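Local coordinates for protein putative thioesterase yhdA (Lactococcus lactis subsp. lactis, PDB 3GEK) that is of unproven function but is probably a thioesterase that hydrolyses acyl-CoA thioesters, perhaps 1,4-dihydroxy-2-naphthoyl-CoA, at residues Ala63-Ile67 with Asn106-Glu110; Met3-Asn8 with Met34-His40. The protein carries 7 engineered substitutions. One frame throughout, in Å; residues are numbered along the deposited sequence.

Contact 1. Residues Ala63-Ile67 with Asn106-Glu110; sequences ASNAI and NHVWE
Residues 63-67 form a regular alpha-helical turn, closed by Ile67 N to Ala63 O at 3.0 Å, over extended strand residues 106-110. The segment axes approach to 10.4 Å, their N-to-C directions 130° apart; the nearest CA atoms are those of Ser64 and His107, 7.1 Å apart. Strand alternation aims His107 and Trp109 (both chi1 m; chi2 166° and 96°) at the helix and Val108 away from it. Ser64, also m, places its hydroxyl between the two rings: OG lies 2.8 Å from His107 ND1, in a hydrogen bond, and accepts a nearly straight one from Trp109 NE1 at 2.9 Å. Ala63 CB and Ile67 CD1 pack on the benzo part of the indole, 3.5 Å and 3.6 Å from Trp109 CZ2. Such packing of a long helix across a curled antiparallel sheet is the core of the hotdog fold. Strand 106-115 runs between strands 92-102 and 120-131; Asn128 ND2 also hydrogen-bonds to Ser64 OG, Asn102 OD1 to His107 NE2, and Phe30 of strand 28-35 meets Trp109 edge-to-face.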
ATOM      1  N   ALA A  63      14.463 -14.612  -3.027  1.00 53.37           N
ATOM      2  CA  ALA A  63      15.564 -13.819  -2.473  1.00 52.42           C
ATOM      3  C   ALA A  63      15.662 -13.945  -0.955  1.00 51.93           C
ATOM      4  O   ALA A  63      16.750 -14.167  -0.421  1.00 51.76           O
ATOM      5  CB  ALA A  63      15.420 -12.351  -2.879  1.00 52.31           C
ATOM      6  N   SER A  64      14.524 -13.809  -0.271  1.00 51.40           N
ATOM      7  CA  SER A  64      14.458 -13.958   1.184  1.00 51.17           C
ATOM      8  C   SER A  64      14.934 -15.337   1.640  1.00 51.39           C
ATOM      9  O   SER A  64      15.733 -15.438   2.570  1.00 51.45           O
ATOM     10  CB  SER A  64      13.042 -13.693   1.697  1.00 51.07           C
ATOM     11  OG  SER A  64      12.763 -12.305   1.769  1.00 50.47           O
ATOM     12  N   ASN A  65      14.448 -16.386   0.974  1.00 51.55           N
ATOM     13  CA  ASN A  65      14.848 -17.764   1.275  1.00 52.07           C
ATOM     14  C   ASN A  65      16.341 -18.019   1.070  1.00 52.45           C
ATOM     15  O   ASN A  65      16.977 -18.689   1.886  1.00 52.47           O
ATOM     16  CB  ASN A  65      14.019 -18.764   0.460  1.00 51.86           C
ATOM     17  CG  ASN A  65      12.606 -18.923   0.991  1.00 51.76           C
ATOM     18  OD1 ASN A  65      12.293 -18.503   2.105  1.00 51.31           O
ATOM     19  ND2 ASN A  65      11.745 -19.542   0.193  1.00 51.78           N
ATOM     20  N   ALA A  66      16.889 -17.468  -0.011  1.00 53.14           N
ATOM     21  CA  ALA A  66      18.323 -17.546  -0.297  1.00 53.89           C
ATOM     22  C   ALA A  66      19.189 -16.865   0.773  1.00 54.42           C
ATOM     23  O   ALA A  66      20.236 -17.390   1.146  1.00 54.66           O
ATOM     24  CB  ALA A  66      18.610 -16.966  -1.664  1.00 53.92           C
ATOM     25  N   ILE A  67      18.747 -15.704   1.257  1.00 55.19           N
ATOM     26  CA  ILE A  67      19.429 -14.972   2.332  1.00 55.83           C
ATOM     27  C   ILE A  67      19.427 -15.765   3.646  1.00 56.52           C
ATOM     28  O   ILE A  67      20.451 -15.859   4.324  1.00 56.52           O
ATOM     29  CB  ILE A  67      18.792 -13.571   2.560  1.00 55.81           C
ATOM     30  CG1 ILE A  67      19.051 -12.657   1.357  1.00 55.75           C
ATOM     31  CG2 ILE A  67      19.311 -12.923   3.852  1.00 55.85           C
ATOM     32  CD1 ILE A  67      18.229 -11.382   1.362  1.00 55.61           C
ATOM     33  N   ASN A 106      10.368 -10.056   9.679  1.00 54.05           N
ATOM     34  CA  ASN A 106       9.948  -9.544   8.368  1.00 53.25           C
ATOM     35  C   ASN A 106      11.105  -9.117   7.461  1.00 52.28           C
ATOM     36  O   ASN A 106      12.082  -8.539   7.933  1.00 52.38           O
ATOM     37  CB  ASN A 106       9.005  -8.348   8.536  1.00 53.84           C
ATOM     38  CG  ASN A 106       7.633  -8.740   9.066  1.00 55.64           C
ATOM     39  OD1 ASN A 106       6.966  -7.940   9.726  1.00 58.30           O
ATOM     40  ND2 ASN A 106       7.198  -9.963   8.772  1.00 56.45           N
ATOM     41  N   HIS A 107      10.985  -9.399   6.166  1.00 50.83           N
ATOM     42  CA  HIS A 107      11.820  -8.753   5.151  1.00 49.63           C
ATOM     43  C   HIS A 107      10.961  -7.766   4.378  1.00 48.96           C
ATOM     44  O   HIS A 107       9.838  -8.093   4.000  1.00 48.99           O
ATOM     45  CB  HIS A 107      12.431  -9.762   4.171  1.00 49.28           C
ATOM     46  CG  HIS A 107      13.639 -10.480   4.695  1.00 48.80           C
ATOM     47  ND1 HIS A 107      14.150 -11.605   4.088  1.00 47.63           N
ATOM     48  CD2 HIS A 107      14.427 -10.243   5.773  1.00 48.03           C
ATOM     49  CE1 HIS A 107      15.206 -12.027   4.761  1.00 47.44           C
ATOM     50  NE2 HIS A 107      15.393 -11.219   5.791  1.00 46.75           N
ATOM     51  N   VAL A 108      11.481  -6.562   4.153  1.00 48.07           N
ATOM     52  CA  VAL A 108      10.782  -5.576   3.326  1.00 47.43           C
ATOM     53  C   VAL A 108      11.614  -5.288   2.088  1.00 47.27           C
ATOM     54  O   VAL A 108      12.723  -4.747   2.187  1.00 47.59           O
ATOM     55  CB  VAL A 108      10.480  -4.264   4.089  1.00 47.16           C
ATOM     56  CG1 VAL A 108       9.630  -3.333   3.243  1.00 46.16           C
ATOM     57  CG2 VAL A 108       9.788  -4.554   5.423  1.00 47.08           C
ATOM     58  N   TRP A 109      11.084  -5.670   0.928  1.00 46.74           N
ATOM     59  CA  TRP A 109      11.775  -5.488  -0.356  1.00 46.30           C
ATOM     60  C   TRP A 109      11.195  -4.334  -1.147  1.00 46.60           C
ATOM     61  O   TRP A 109       9.972  -4.192  -1.252  1.00 46.84           O
ATOM     62  CB  TRP A 109      11.676  -6.751  -1.216  1.00 45.35           C
ATOM     63  CG  TRP A 109      12.502  -7.890  -0.739  1.00 44.99           C
ATOM     64  CD1 TRP A 109      12.090  -8.932   0.038  1.00 44.34           C
ATOM     65  CD2 TRP A 109      13.891  -8.119  -1.016  1.00 43.87           C
ATOM     66  NE1 TRP A 109      13.136  -9.798   0.261  1.00 43.90           N
ATOM     67  CE2 TRP A 109      14.252  -9.320  -0.372  1.00 43.85           C
ATOM     68  CE3 TRP A 109      14.862  -7.426  -1.752  1.00 43.40           C
ATOM     69  CZ2 TRP A 109      15.551  -9.843  -0.430  1.00 43.72           C
ATOM     70  CZ3 TRP A 109      16.153  -7.949  -1.814  1.00 43.94           C
ATOM     71  CH2 TRP A 109      16.481  -9.148  -1.157  1.00 44.00           C
ATOM     72  N   GLU A 110      12.079  -3.518  -1.709  1.00 46.74           N
ATOM     73  CA  GLU A 110      11.697  -2.502  -2.675  1.00 46.92           C
ATOM     74  C   GLU A 110      12.052  -3.031  -4.063  1.00 46.74           C
ATOM     75  O   GLU A 110      13.229  -3.274  -4.363  1.00 46.28           O
ATOM     76  CB  GLU A 110      12.440  -1.204  -2.382  1.00 47.43           C
ATOM     77  CG  GLU A 110      12.272  -0.098  -3.412  1.00 49.19           C
ATOM     78  CD  GLU A 110      13.322   0.983  -3.236  1.00 52.54           C
ATOM     79  OE1 GLU A 110      13.197   1.792  -2.287  1.00 52.56           O
ATOM     80  OE2 GLU A 110      14.286   1.013  -4.040  1.00 55.37           O
TER

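Contact 2. Residues Met3-Asn8 with Met34-His40; sequences MIDQLN and MILSDFH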
HETATM    1  N   MSE A   3       1.713 -22.114 -12.214  1.00 58.97           N
HETATM    2  CA  MSE A   3       1.797 -20.688 -12.538  1.00 59.20           C
HETATM    3  C   MSE A   3       3.222 -20.150 -12.435  1.00 57.19           C
HETATM    4  O   MSE A   3       3.689 -19.459 -13.340  1.00 57.01           O
HETATM    5  CB  MSE A   3       0.868 -19.870 -11.637  1.00 58.92           C
HETATM    6  CG  MSE A   3       0.636 -18.440 -12.105  1.00 60.24           C
HETATM    7 SE   MSE A   3      -0.431 -17.413 -10.828  1.00 64.38          SE
HETATM    8  CE  MSE A   3       0.999 -16.788  -9.678  1.00 62.76           C
ATOM      9  N   ILE A   4       3.890 -20.474 -11.344  1.00 55.56           N
ATOM     10  CA  ILE A   4       5.270 -20.040 -11.090  1.00 53.81           C
ATOM     11  C   ILE A   4       6.200 -20.352 -12.269  1.00 52.62           C
ATOM     12  O   ILE A   4       6.900 -19.465 -12.760  1.00 52.22           O
ATOM     13  CB  ILE A   4       5.831 -20.631  -9.756  1.00 53.81           C
ATOM     14  CG1 ILE A   4       4.990 -20.154  -8.565  1.00 53.66           C
ATOM     15  CG2 ILE A   4       7.305 -20.254  -9.562  1.00 53.55           C
ATOM     16  CD1 ILE A   4       5.332 -20.822  -7.237  1.00 53.98           C
ATOM     17  N   ASP A   5       6.180 -21.601 -12.728  1.00 51.18           N
ATOM     18  CA  ASP A   5       7.051 -22.032 -13.817  1.00 49.87           C
ATOM     19  C   ASP A   5       6.638 -21.412 -15.150  1.00 48.86           C
ATOM     20  O   ASP A   5       7.492 -21.043 -15.958  1.00 48.49           O
ATOM     21  CB  ASP A   5       7.081 -23.564 -13.925  1.00 50.15           C
ATOM     22  CG  ASP A   5       7.582 -24.239 -12.654  1.00 50.50           C
ATOM     23  OD1 ASP A   5       8.398 -23.640 -11.918  1.00 50.50           O
ATOM     24  OD2 ASP A   5       7.154 -25.386 -12.395  1.00 51.84           O
ATOM     25  N   GLN A   6       5.331 -21.287 -15.370  1.00 47.64           N
ATOM     26  CA  GLN A   6       4.812 -20.706 -16.613  1.00 46.72           C
ATOM     27  C   GLN A   6       5.122 -19.214 -16.749  1.00 46.15           C
ATOM     28  O   GLN A   6       5.176 -18.686 -17.858  1.00 45.93           O
ATOM     29  CB  GLN A   6       3.311 -20.964 -16.757  1.00 46.53           C
ATOM     30  CG  GLN A   6       2.973 -22.409 -17.080  1.00 45.80           C
ATOM     31  CD  GLN A   6       1.521 -22.599 -17.462  1.00 45.17           C
ATOM     32  OE1 GLN A   6       0.782 -23.312 -16.785  1.00 45.41           O
ATOM     33  NE2 GLN A   6       1.103 -21.961 -18.548  1.00 43.90           N
ATOM     34  N   LEU A   7       5.344 -18.550 -15.616  1.00 45.57           N
ATOM     35  CA  LEU A   7       5.777 -17.154 -15.598  1.00 45.38           C
ATOM     36  C   LEU A   7       7.115 -16.953 -16.321  1.00 45.05           C
ATOM     37  O   LEU A   7       7.401 -15.859 -16.801  1.00 44.75           O
ATOM     38  CB  LEU A   7       5.861 -16.640 -14.157  1.00 45.30           C
ATOM     39  CG  LEU A   7       4.817 -15.690 -13.543  1.00 45.76           C
ATOM     40  CD1 LEU A   7       3.613 -15.354 -14.432  1.00 44.60           C
ATOM     41  CD2 LEU A   7       4.362 -16.208 -12.189  1.00 45.66           C
ATOM     42  N   ASN A   8       7.913 -18.018 -16.413  1.00 44.65           N
ATOM     43  CA  ASN A   8       9.217 -17.977 -17.086  1.00 44.46           C
ATOM     44  C   ASN A   8      10.150 -16.922 -16.471  1.00 44.38           C
ATOM     45  O   ASN A   8      10.620 -16.008 -17.153  1.00 44.09           O
ATOM     46  CB  ASN A   8       9.039 -17.762 -18.602  1.00 44.23           C
ATOM     47  CG  ASN A   8      10.244 -18.220 -19.416  1.00 44.39           C
ATOM     48  OD1 ASN A   8      11.231 -18.731 -18.882  1.00 44.03           O
ATOM     49  ND2 ASN A   8      10.160 -18.038 -20.726  1.00 43.43           N
HETATM   50  N   MSE A  34      11.804 -11.658 -16.620  1.00 45.84           N
HETATM   51  CA  MSE A  34      10.653 -12.475 -16.963  1.00 46.62           C
HETATM   52  C   MSE A  34      10.393 -12.382 -18.460  1.00 45.39           C
HETATM   53  O   MSE A  34      10.105 -11.304 -18.979  1.00 45.31           O
HETATM   54  CB  MSE A  34       9.418 -12.051 -16.167  1.00 46.28           C
HETATM   55  CG  MSE A  34       8.168 -12.847 -16.522  1.00 47.08           C
HETATM   56 SE   MSE A  34       6.716 -12.529 -15.273  1.00 51.33          SE
HETATM   57  CE  MSE A  34       6.192 -10.739 -15.886  1.00 48.83           C
ATOM     58  N   ILE A  35      10.499 -13.509 -19.134  1.00 44.59           N
ATOM     59  CA  ILE A  35      10.311 -13.576 -20.581  1.00 44.07           C
ATOM     60  C   ILE A  35       8.827 -13.700 -20.924  1.00 43.65           C
ATOM     61  O   ILE A  35       8.165 -14.651 -20.512  1.00 43.34           O
ATOM     62  CB  ILE A  35      11.086 -14.754 -21.202  1.00 43.94           C
ATOM     63  CG1 ILE A  35      12.518 -14.804 -20.649  1.00 44.09           C
ATOM     64  CG2 ILE A  35      11.059 -14.668 -22.733  1.00 43.81           C
ATOM     65  CD1 ILE A  35      13.273 -16.081 -21.003  1.00 44.12           C
ATOM     66  N   LEU A  36       8.327 -12.741 -21.698  1.00 43.38           N
ATOM     67  CA  LEU A  36       6.888 -12.612 -21.952  1.00 43.43           C
ATOM     68  C   LEU A  36       6.390 -13.391 -23.165  1.00 43.62           C
ATOM     69  O   LEU A  36       7.058 -13.466 -24.199  1.00 43.51           O
ATOM     70  CB  LEU A  36       6.485 -11.129 -22.067  1.00 43.02           C
ATOM     71  CG  LEU A  36       6.932 -10.207 -20.917  1.00 42.25           C
ATOM     72  CD1 LEU A  36       6.618  -8.749 -21.216  1.00 41.62           C
ATOM     73  CD2 LEU A  36       6.305 -10.625 -19.604  1.00 39.90           C
ATOM     74  N   SER A  37       5.207 -13.979 -23.000  1.00 44.13           N
ATOM     75  CA  SER A  37       4.408 -14.544 -24.089  1.00 44.57           C
ATOM     76  C   SER A  37       2.964 -14.105 -23.872  1.00 44.81           C
ATOM     77  O   SER A  37       2.701 -13.253 -23.021  1.00 44.57           O
ATOM     78  CB  SER A  37       4.490 -16.070 -24.087  1.00 44.53           C
ATOM     79  OG  SER A  37       3.810 -16.609 -22.965  1.00 44.98           O
ATOM     80  N   ASP A  38       2.036 -14.701 -24.624  1.00 45.34           N
ATOM     81  CA  ASP A  38       0.600 -14.436 -24.484  1.00 45.94           C
ATOM     82  C   ASP A  38       0.072 -14.818 -23.105  1.00 45.81           C
ATOM     83  O   ASP A  38      -0.937 -14.279 -22.650  1.00 46.06           O
ATOM     84  CB  ASP A  38      -0.201 -15.175 -25.561  1.00 46.47           C
ATOM     85  CG  ASP A  38      -0.134 -16.696 -25.412  1.00 48.21           C
ATOM     86  OD1 ASP A  38      -1.199 -17.313 -25.164  1.00 50.36           O
ATOM     87  OD2 ASP A  38       0.975 -17.270 -25.541  1.00 49.10           O
ATOM     88  N   PHE A  39       0.759 -15.753 -22.452  1.00 45.61           N
ATOM     89  CA  PHE A  39       0.449 -16.152 -21.085  1.00 45.19           C
ATOM     90  C   PHE A  39       0.323 -14.929 -20.178  1.00 45.18           C
ATOM     91  O   PHE A  39      -0.550 -14.883 -19.315  1.00 45.11           O
ATOM     92  CB  PHE A  39       1.527 -17.110 -20.549  1.00 44.96           C
ATOM     93  CG  PHE A  39       1.338 -17.500 -19.103  1.00 44.17           C
ATOM     94  CD1 PHE A  39       0.439 -18.503 -18.748  1.00 44.19           C
ATOM     95  CD2 PHE A  39       2.060 -16.870 -18.102  1.00 43.57           C
ATOM     96  CE1 PHE A  39       0.262 -18.867 -17.413  1.00 43.98           C
ATOM     97  CE2 PHE A  39       1.890 -17.227 -16.766  1.00 44.03           C
ATOM     98  CZ  PHE A  39       0.985 -18.228 -16.421  1.00 44.07           C
ATOM     99  N   HIS A  40       1.183 -13.938 -20.405  1.00 45.21           N
ATOM    100  CA  HIS A  40       1.277 -12.758 -19.547  1.00 45.47           C
ATOM    101  C   HIS A  40       0.362 -11.603 -19.982  1.00 45.94           C
ATOM    102  O   HIS A  40       0.338 -10.554 -19.338  1.00 45.88           O
ATOM    103  CB  HIS A  40       2.731 -12.264 -19.475  1.00 45.31           C
ATOM    104  CG  HIS A  40       3.740 -13.351 -19.271  1.00 44.68           C
ATOM    105  ND1 HIS A  40       4.408 -13.531 -18.081  1.00 45.10           N
ATOM    106  CD2 HIS A  40       4.207 -14.305 -20.112  1.00 44.34           C
ATOM    107  CE1 HIS A  40       5.242 -14.549 -18.194  1.00 44.10           C
ATOM    108  NE2 HIS A  40       5.136 -15.040 -19.415  1.00 44.34           N
TER
HETATM  109  O   HOH W   1       7.758 -16.827 -22.070  1.00 32.97           O
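Leu7 and Phe39 make the apolar centre, with Leu7 CD1 3.5 Å from Phe39 CE2 at the ring edge. Leu7 CG also packs 4.1 Å from SE of Met34, a selenomethionine, while CG of Met3, also a selenomethionine, reaches Phe39 CZ at 4.3 Å. One face of the phenyl ring is occupied by the aliphatic part of Gln6, whose CB stands 3.9 Å from the centroid of the Phe39 ring, 23° off its normal, a CH-pi contact. Gln6 NE2 hydrogen-bonds to Gln6 OE1 of the fourth subunit. Phe39 is presented by the 3-10 turn 38-40, which an ST turn introduces: Ser37 OG accepts from Phe39 N at 3.2 Å. Toward the polar edge the helical turn ends and Asn8 takes positive phi (58°), leading the chain out beside residues 34-35. Here Ile35 N donates to Asn8 O at 3.2 Å, and Met34 CA adds a CA-H...O contact to Asn8 O at 3.5 Å. A water bridges the polar edge, accepting from Asn8 ND2 at 3.0 Å and donating to Ile35 O at 2.7 Å. The contact thus joins the N-terminal helical turn to residues 34-35 and the loop and 3-10 turn that follow, beside the antiparallel pairing of strands 9-10 and 28-35, and helps build the interface with the fourth subunit. Helix 49-68 packs against it, Ala54 on Met3, Leu55 on Met34, Ile58 on Ile4 and Leu7.

Overall arrangement
Contacts 1 and 2 sit on opposite sides of the chain's centre, 22 Å apart between centres and about 10 Å between nearest atoms, so they do not touch. They are successive in sequence: contact 2 closes before contact 1 opens. Helix 49-68 relates them, its C-terminal end supplying one side of contact 1 and its residues Ala54, Leu55 and Ile58 packing against contact 2, and both reach the same antiparallel sheet. Each also borders a subunit interface, residues 106-110 with the second and third subunits, residues 3-8 and 34-40 with the fourth. Neither contact has an identified active-site residue; in hotdog thioesterases the active site usually lies at a subunit interface, so any link to catalysis stays open.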